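Local structure of DUF1611 domain-containing protein (Anabaena variabilis, 2OBN) at residues V155-T160 and M167-E172; F186-Q191 and M195-G200; D199-D204 and A212-Q217. The protein is of unknown function, but couples a Rossmann-like domain to a P-loop domain and so probably binds a nucleotide or another phosphate-bearing ligand. The protein carries 2 engineered substitutions. All coordinates share one frame; numbering follows the deposited sequence.

All three contacts belong to the P-loop domain and come in order along the chain, contact 3 beginning where contact 2 ends. Contact 1 joins the central strand 153-159 to helix 166-179, whose first turn helps hold a phosphate ion. Contact 2 lies about 13 Å from it, centre to centre, and the two touch: the Phe186 ring packs by CE1 on Ser170 CB (3.7 Å) and by CD1 on Leu171 CD2 (3.7 Å). Contacts 2 and 3 share Asp199 and Gly200, with centres about 10 Å apart; a probable hydrogen bond links Thr189 O to Leu203 N (3.0 Å). Contacts 1 and 3 do not touch, their nearest atoms being about 7 Å apart.

Contact 1: V155-T160 and M167-E172; sequences VLTVGT and MSTSLE. With PO4 (phosphate ion), chain G.
Thr157, on the central strand, faces helix 166-179 and reaches Ser170 with its hydroxyl: OG1 lies 2.7 Å from Ser170 OG in a hydrogen bond. A chi1 of 38° sets OG1 between the backbone N and the carbonyl carbon and leaves the methyl CG2 anti to the carbonyl carbon. That methyl packs on Thr169 CG2 at 3.7 Å and lies 3.4 Å from Ser170 OG, so one branched side chain serves a polar and an apolar neighbour together. The Thr169 methyl faces the strand, while its hydroxyl turns back to Gly165 O, just before the helix. Ser170 OG has a further partner in water 1, at 2.7 Å, and the same water donates to Val155 O over 2.9 Å, tying the helix to the strand two residues before Thr157. An alanine in place of Thr157 is likely to leave Ser170 OG without its strand hydroxyl and to open a gap beside the Thr169 methyl. At the start of the helix, the selenomethionine Met167 gives its backbone N-H to phosphate O2, 2.9 Å away at an N-H...O angle of 149°. Ile164 N, Gly165 N and Lys166 NZ also bind this ion, which probably came from the crystallisation liquor. Strand, phosphate-cradling loop with a Gly-Lys pair and helix are the hallmark of a P-loop resembling Walker A, though Met167 stands where the classical motif has Ser or Thr.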
loop_
_atom_site.group_PDB
_atom_site.type_symbol
_atom_site.label_atom_id
_atom_site.label_comp_id
_atom_site.label_asym_id
_atom_site.label_seq_id
_atom_site.Cartn_x
_atom_site.Cartn_y
_atom_site.Cartn_z
ATOM N N VAL B 155 18.969 -7.110 -1.277
ATOM C CA VAL B 155 19.278 -5.967 -0.447
ATOM C C VAL B 155 18.330 -4.819 -0.746
ATOM O O VAL B 155 18.274 -4.324 -1.878
ATOM C CB VAL B 155 20.729 -5.475 -0.706
ATOM C CG1 VAL B 155 21.137 -4.414 0.322
ATOM C CG2 VAL B 155 21.716 -6.660 -0.689
ATOM N N LEU B 156 17.583 -4.426 0.282
ATOM C CA LEU B 156 16.655 -3.324 0.210
ATOM C C LEU B 156 17.185 -2.131 1.006
ATOM O O LEU B 156 17.588 -2.272 2.166
ATOM C CB LEU B 156 15.307 -3.734 0.817
ATOM C CG LEU B 156 14.239 -2.635 0.922
ATOM C CD1 LEU B 156 13.870 -2.132 -0.481
ATOM C CD2 LEU B 156 13.001 -3.152 1.662
ATOM N N THR B 157 17.181 -0.959 0.375
ATOM C CA THR B 157 17.500 0.263 1.073
ATOM C C THR B 157 16.208 0.718 1.718
ATOM O O THR B 157 15.140 0.641 1.108
ATOM C CB THR B 157 18.082 1.365 0.154
ATOM O OG1 THR B 157 17.417 1.352 -1.110
ATOM C CG2 THR B 157 19.564 1.127 -0.068
ATOM N N VAL B 158 16.313 1.115 2.981
ATOM C CA VAL B 158 15.185 1.619 3.766
ATOM C C VAL B 158 15.633 2.975 4.292
ATOM O O VAL B 158 16.833 3.253 4.281
ATOM C CB VAL B 158 14.755 0.611 4.884
ATOM C CG1 VAL B 158 14.251 -0.683 4.240
ATOM C CG2 VAL B 158 15.886 0.284 5.844
ATOM N N GLY B 159 14.713 3.838 4.720
ATOM C CA GLY B 159 15.129 5.160 5.189
ATOM C C GLY B 159 14.414 5.774 6.372
ATOM O O GLY B 159 13.305 5.375 6.745
ATOM N N THR B 160 15.070 6.778 6.957
ATOM C CA THR B 160 14.491 7.548 8.083
ATOM C C THR B 160 13.520 8.622 7.576
ATOM O O THR B 160 12.831 9.246 8.374
ATOM C CB THR B 160 15.566 8.204 8.962
ATOM O OG1 THR B 160 16.405 9.037 8.163
ATOM C CG2 THR B 160 16.409 7.193 9.594
HETATM N N MSE B 167 17.809 5.657 -3.417
HETATM C CA MSE B 167 18.083 5.214 -4.788
HETATM C C MSE B 167 19.563 5.335 -5.091
HETATM O O MSE B 167 20.165 4.423 -5.667
HETATM C CB MSE B 167 17.297 6.016 -5.820
HETATM C CG MSE B 167 17.344 5.377 -7.206
HETATM SE SE MSE B 167 16.468 6.404 -8.607
HETATM C CE MSE B 167 17.799 7.708 -8.784
ATOM N N SER B 168 20.140 6.470 -4.727
ATOM C CA SER B 168 21.565 6.687 -4.883
ATOM C C SER B 168 22.391 5.568 -4.243
ATOM O O SER B 168 23.341 5.070 -4.853
ATOM C CB SER B 168 21.958 8.036 -4.276
ATOM O OG SER B 168 21.284 9.068 -4.959
ATOM N N THR B 169 22.012 5.188 -3.022
ATOM C CA THR B 169 22.666 4.121 -2.266
ATOM C C THR B 169 22.542 2.759 -2.945
ATOM O O THR B 169 23.521 2.001 -3.030
ATOM C CB THR B 169 22.062 4.049 -0.857
ATOM O OG1 THR B 169 22.249 5.307 -0.215
ATOM C CG2 THR B 169 22.709 2.990 -0.011
ATOM N N SER B 170 21.345 2.438 -3.425
ATOM C CA SER B 170 21.131 1.161 -4.118
ATOM C C SER B 170 21.974 1.113 -5.378
ATOM O O SER B 170 22.554 0.089 -5.687
ATOM C CB SER B 170 19.653 0.956 -4.487
ATOM O OG SER B 170 18.843 0.802 -3.347
ATOM N N LEU B 171 22.041 2.236 -6.094
ATOM C CA LEU B 171 22.830 2.324 -7.314
ATOM C C LEU B 171 24.330 2.216 -7.034
ATOM O O LEU B 171 25.027 1.452 -7.698
ATOM C CB LEU B 171 22.539 3.637 -8.055
ATOM C CG LEU B 171 21.213 3.783 -8.807
ATOM C CD1 LEU B 171 21.048 5.223 -9.302
ATOM C CD2 LEU B 171 21.125 2.798 -9.959
ATOM N N GLU B 172 24.825 2.986 -6.074
ATOM C CA GLU B 172 26.240 2.914 -5.710
ATOM C C GLU B 172 26.602 1.506 -5.251
ATOM O O GLU B 172 27.673 1.020 -5.592
ATOM C CB GLU B 172 26.601 3.923 -4.608
ATOM C CG GLU B 172 26.486 5.416 -4.999
ATOM C CD GLU B 172 27.566 5.903 -5.964
ATOM O OE1 GLU B 172 28.396 5.086 -6.397
ATOM O OE2 GLU B 172 27.578 7.116 -6.293
HETATM P P PO4 G . 15.210 8.668 -2.216
HETATM O O1 PO4 G . 13.783 9.121 -2.459
HETATM O O2 PO4 G . 15.480 7.408 -3.028
HETATM O O3 PO4 G . 16.177 9.704 -2.697
HETATM O O4 PO4 G . 15.466 8.383 -0.765
HETATM O O HOH W 1 19.304 -1.716 -2.553
#

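Contact 2: F186-Q191 and M195-G200; sequences FLATGQ and MLEGDG
Gln191 O accepts the backbone N-H of the selenomethionine Met195 at 2.8 Å, with an N-H...O angle of 155°, and the Met195 side chain curls round this oxygen. Met195 CE comes to 3.2 Å from Gln191 O, brought back by the bend at chi3 (-92°), and the methyl also rests 3.6 Å from Gln191 CG; the two side chains run side by side, pointing the same way. The bond is a first-turn link of helix 191-197, which follows edge strand 184-187 of the parallel sheet in the P-loop domain and has Gly190 as its N-cap residue. Beyond the helix the chain doubles back past the strand end. There Asp199 O meets the Ala188 methyl, and water 2 accepts from Ala188 N and donates to Asp199 O. Gly200 CA sits 3.6 Å from Ala188 O, where a CB would collide with that oxygen, and Gly200 N donates to Asp199 OD1 (2.7 Å), on the anti side of the carboxylate. Glu197 meets the ring of Phe186: its CG lies in the ring plane, at the edge, 3.6 Å from Phe186 CD2, and its carboxylate is turned 61° from the ring.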
loop_
_atom_site.group_PDB
_atom_site.type_symbol
_atom_site.label_atom_id
_atom_site.label_comp_id
_atom_site.label_asym_id
_atom_site.label_seq_id
_atom_site.Cartn_x
_atom_site.Cartn_y
_atom_site.Cartn_z
ATOM N N PHE B 186 20.189 -3.922 -10.444
ATOM C CA PHE B 186 19.456 -2.869 -9.752
ATOM C C PHE B 186 17.994 -2.972 -10.200
ATOM O O PHE B 186 17.734 -3.136 -11.386
ATOM C CB PHE B 186 20.038 -1.497 -10.100
ATOM C CG PHE B 186 19.158 -0.346 -9.681
ATOM C CD1 PHE B 186 19.151 0.098 -8.374
ATOM C CD2 PHE B 186 18.315 0.276 -10.605
ATOM C CE1 PHE B 186 18.309 1.142 -7.979
ATOM C CE2 PHE B 186 17.483 1.310 -10.223
ATOM C CZ PHE B 186 17.481 1.744 -8.898
ATOM N N LEU B 187 17.052 -2.890 -9.250
ATOM C CA LEU B 187 15.603 -2.972 -9.533
ATOM C C LEU B 187 14.897 -1.703 -9.109
ATOM O O LEU B 187 14.944 -1.319 -7.950
ATOM C CB LEU B 187 14.982 -4.172 -8.827
ATOM C CG LEU B 187 15.493 -5.522 -9.317
ATOM C CD1 LEU B 187 14.885 -6.625 -8.487
ATOM C CD2 LEU B 187 15.181 -5.717 -10.780
ATOM N N ALA B 188 14.252 -1.052 -10.070
ATOM C CA ALA B 188 13.587 0.225 -9.852
ATOM C C ALA B 188 12.191 0.020 -9.296
ATOM O O ALA B 188 11.476 -0.866 -9.742
ATOM C CB ALA B 188 13.514 1.018 -11.161
ATOM N N THR B 189 11.818 0.876 -8.345
ATOM C CA THR B 189 10.541 0.800 -7.651
ATOM C C THR B 189 9.764 2.155 -7.601
ATOM O O THR B 189 8.741 2.267 -6.904
ATOM C CB THR B 189 10.779 0.327 -6.227
ATOM O OG1 THR B 189 11.645 1.263 -5.575
ATOM C CG2 THR B 189 11.422 -1.052 -6.220
ATOM N N GLY B 190 10.243 3.162 -8.343
ATOM C CA GLY B 190 9.596 4.472 -8.418
ATOM C C GLY B 190 9.688 4.984 -9.845
ATOM O O GLY B 190 10.425 4.418 -10.661
ATOM N N GLN B 191 8.936 6.040 -10.158
ATOM C CA GLN B 191 8.904 6.587 -11.545
ATOM C C GLN B 191 10.290 7.012 -12.069
ATOM O O GLN B 191 10.643 6.722 -13.227
ATOM C CB GLN B 191 7.859 7.725 -11.712
ATOM C CG GLN B 191 8.135 9.080 -11.013
ATOM C CD GLN B 191 7.941 9.022 -9.522
ATOM O OE1 GLN B 191 7.443 8.028 -8.993
ATOM N NE2 GLN B 191 8.319 10.089 -8.830
HETATM N N MSE B 195 12.192 5.362 -15.114
HETATM C CA MSE B 195 12.654 6.216 -16.223
HETATM C C MSE B 195 14.136 6.019 -16.524
HETATM O O MSE B 195 14.546 6.044 -17.691
HETATM C CB MSE B 195 12.362 7.688 -15.944
HETATM C CG MSE B 195 10.943 8.060 -16.263
HETATM SE SE MSE B 195 10.516 9.888 -15.866
HETATM C CE MSE B 195 9.871 9.706 -14.105
ATOM N N LEU B 196 14.932 5.812 -15.478
ATOM C CA LEU B 196 16.352 5.534 -15.658
ATOM C C LEU B 196 16.622 4.173 -16.279
ATOM O O LEU B 196 17.395 4.053 -17.225
ATOM C CB LEU B 196 17.099 5.597 -14.327
ATOM C CG LEU B 196 17.432 6.981 -13.797
ATOM C CD1 LEU B 196 18.168 6.825 -12.484
ATOM C CD2 LEU B 196 18.280 7.754 -14.808
ATOM N N GLU B 197 16.011 3.143 -15.710
ATOM C CA GLU B 197 16.244 1.781 -16.166
ATOM C C GLU B 197 15.435 1.417 -17.387
ATOM O O GLU B 197 15.820 0.519 -18.129
ATOM C CB GLU B 197 15.948 0.790 -15.040
ATOM C CG GLU B 197 16.921 0.903 -13.881
ATOM C CD GLU B 197 18.351 0.549 -14.284
ATOM O OE1 GLU B 197 18.541 -0.467 -14.987
ATOM O OE2 GLU B 197 19.278 1.284 -13.893
ATOM N N GLY B 198 14.309 2.101 -17.582
ATOM C CA GLY B 198 13.403 1.809 -18.679
ATOM C C GLY B 198 12.479 0.657 -18.327
ATOM O O GLY B 198 11.692 0.219 -19.169
ATOM N N ASP B 199 12.568 0.159 -17.090
ATOM C CA ASP B 199 11.729 -0.941 -16.633
ATOM C C ASP B 199 11.700 -0.968 -15.086
ATOM O O ASP B 199 12.475 -0.278 -14.422
ATOM C CB ASP B 199 12.257 -2.271 -17.194
ATOM C CG ASP B 199 11.161 -3.330 -17.367
ATOM O OD1 ASP B 199 10.111 -3.279 -16.676
ATOM O OD2 ASP B 199 11.358 -4.226 -18.221
ATOM N N GLY B 200 10.803 -1.776 -14.539
ATOM C CA GLY B 200 10.622 -1.918 -13.104
ATOM C C GLY B 200 9.177 -1.637 -12.777
ATOM O O GLY B 200 8.310 -1.910 -13.594
HETATM O O HOH W 2 14.128 -2.073 -12.908
#

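Contact 3: D199-D204 and A212-Q217; sequences DGVALD and AGAVEQ
Leu203 and Val201 press on Val215 and Ala214, fastening the loop after helix 191-197 to helix 208-222 within the P-loop domain. The loop runs alongside the chain that leaves edge strand 184-187, with backbone hydrogen bonds joining Val201 to Ala188 and Leu203 to Thr189. An inverse gamma turn centred on Ala202 separates the two apolar residues, and both CB atoms still point toward the helix. Leu203 makes the longer reach. Its CB stays 5.2 Å from Val215 CG2 and acts as a stem; with CG anti to the backbone N (chi1 -173°), the chain extends to the helix, and CG comes to 4.5 Å from Val215 CG2. The two methyls then fork round that single atom: CD1 and CD2 each lie 3.9 Å from Val215 CG2, so the valine methyl nests between the prongs where the side chains cross at a slant. CD1 also reaches the Ala214 methyl, at 4.3 Å from CB. Helix 245-252 covers the same cluster, Leu248 touching both Leu203 and Val215, and Pro247 touching Leu203. These are apolar contacts among buried groups, with no polar bond between the two segments. Just past Leu203, Asp204 forms a salt bridge with Arg134 and comes close to Asp209 of the second subunit, while Ala212 packs on Gly241 of that subunit. Val201 completes the contact through its two methyls: CG2, anti to the backbone N, meets Ala214 CB at 4.1 Å, and CG1 lies 4.2 Å from Ala214 O.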
loop_
_atom_site.group_PDB
_atom_site.type_symbol
_atom_site.label_atom_id
_atom_site.label_comp_id
_atom_site.label_asym_id
_atom_site.label_seq_id
_atom_site.Cartn_x
_atom_site.Cartn_y
_atom_site.Cartn_z
ATOM N N ASP B 199 12.568 0.159 -17.090
ATOM C CA ASP B 199 11.729 -0.941 -16.633
ATOM C C ASP B 199 11.700 -0.968 -15.086
ATOM O O ASP B 199 12.475 -0.278 -14.422
ATOM C CB ASP B 199 12.257 -2.271 -17.194
ATOM C CG ASP B 199 11.161 -3.330 -17.367
ATOM O OD1 ASP B 199 10.111 -3.279 -16.676
ATOM O OD2 ASP B 199 11.358 -4.226 -18.221
ATOM N N GLY B 200 10.803 -1.776 -14.539
ATOM C CA GLY B 200 10.622 -1.918 -13.104
ATOM C C GLY B 200 9.177 -1.637 -12.777
ATOM O O GLY B 200 8.310 -1.910 -13.594
ATOM N N VAL B 201 8.914 -1.089 -11.594
ATOM C CA VAL B 201 7.545 -0.766 -11.191
ATOM C C VAL B 201 7.457 0.506 -10.335
ATOM O O VAL B 201 8.222 0.674 -9.411
ATOM C CB VAL B 201 6.884 -1.957 -10.415
ATOM C CG1 VAL B 201 7.712 -2.377 -9.200
ATOM C CG2 VAL B 201 5.462 -1.600 -9.988
ATOM N N ALA B 202 6.528 1.405 -10.668
ATOM C CA ALA B 202 6.287 2.597 -9.857
ATOM C C ALA B 202 5.325 2.158 -8.752
ATOM O O ALA B 202 4.115 2.327 -8.865
ATOM C CB ALA B 202 5.686 3.700 -10.682
ATOM N N LEU B 203 5.886 1.588 -7.690
ATOM C CA LEU B 203 5.105 0.994 -6.604
ATOM C C LEU B 203 4.080 1.889 -5.924
ATOM O O LEU B 203 3.021 1.398 -5.539
ATOM C CB LEU B 203 6.048 0.436 -5.541
ATOM C CG LEU B 203 5.432 -0.369 -4.403
ATOM C CD1 LEU B 203 4.752 -1.610 -4.941
ATOM C CD2 LEU B 203 6.502 -0.741 -3.386
ATOM N N ASP B 204 4.349 3.191 -5.799
ATOM C CA ASP B 204 3.404 4.076 -5.091
ATOM C C ASP B 204 2.089 4.328 -5.830
ATOM O O ASP B 204 1.151 4.889 -5.257
ATOM C CB ASP B 204 4.061 5.381 -4.621
ATOM C CG ASP B 204 4.390 6.354 -5.754
ATOM O OD1 ASP B 204 4.035 6.137 -6.919
ATOM O OD2 ASP B 204 5.024 7.381 -5.444
ATOM N N ALA B 212 2.605 -5.777 -2.856
ATOM C CA ALA B 212 3.621 -6.773 -2.544
ATOM C C ALA B 212 3.856 -7.678 -3.745
ATOM O O ALA B 212 4.994 -8.068 -4.029
ATOM C CB ALA B 212 3.199 -7.595 -1.324
ATOM N N GLY B 213 2.777 -7.993 -4.457
ATOM C CA GLY B 213 2.822 -8.860 -5.647
ATOM C C GLY B 213 3.600 -8.210 -6.777
ATOM O O GLY B 213 4.271 -8.889 -7.550
ATOM N N ALA B 214 3.523 -6.880 -6.852
ATOM C CA ALA B 214 4.244 -6.127 -7.869
ATOM C C ALA B 214 5.742 -6.238 -7.617
ATOM O O ALA B 214 6.525 -6.333 -8.543
ATOM C CB ALA B 214 3.806 -4.643 -7.852
ATOM N N VAL B 215 6.130 -6.200 -6.348
ATOM C CA VAL B 215 7.547 -6.310 -5.968
ATOM C C VAL B 215 8.003 -7.760 -6.162
ATOM O O VAL B 215 9.032 -8.013 -6.783
ATOM C CB VAL B 215 7.791 -5.847 -4.499
ATOM C CG1 VAL B 215 9.246 -6.060 -4.089
ATOM C CG2 VAL B 215 7.398 -4.379 -4.324
ATOM N N GLU B 216 7.218 -8.704 -5.658
ATOM C CA GLU B 216 7.554 -10.113 -5.797
ATOM C C GLU B 216 7.770 -10.500 -7.264
ATOM O O GLU B 216 8.735 -11.163 -7.599
ATOM C CB GLU B 216 6.445 -10.977 -5.200
ATOM C CG GLU B 216 6.748 -12.438 -5.196
ATOM C CD GLU B 216 5.630 -13.242 -4.601
ATOM O OE1 GLU B 216 4.581 -13.385 -5.261
ATOM O OE2 GLU B 216 5.808 -13.766 -3.488
ATOM N N GLN B 217 6.862 -10.066 -8.122
ATOM C CA GLN B 217 6.925 -10.379 -9.543
ATOM C C GLN B 217 8.238 -9.929 -10.193
ATOM O O GLN B 217 8.841 -10.678 -10.945
ATOM C CB GLN B 217 5.742 -9.727 -10.261
ATOM C CG GLN B 217 5.483 -10.243 -11.636
ATOM C CD GLN B 217 4.557 -9.319 -12.404
ATOM O OE1 GLN B 217 4.883 -8.135 -12.618
ATOM N NE2 GLN B 217 3.406 -9.853 -12.840
#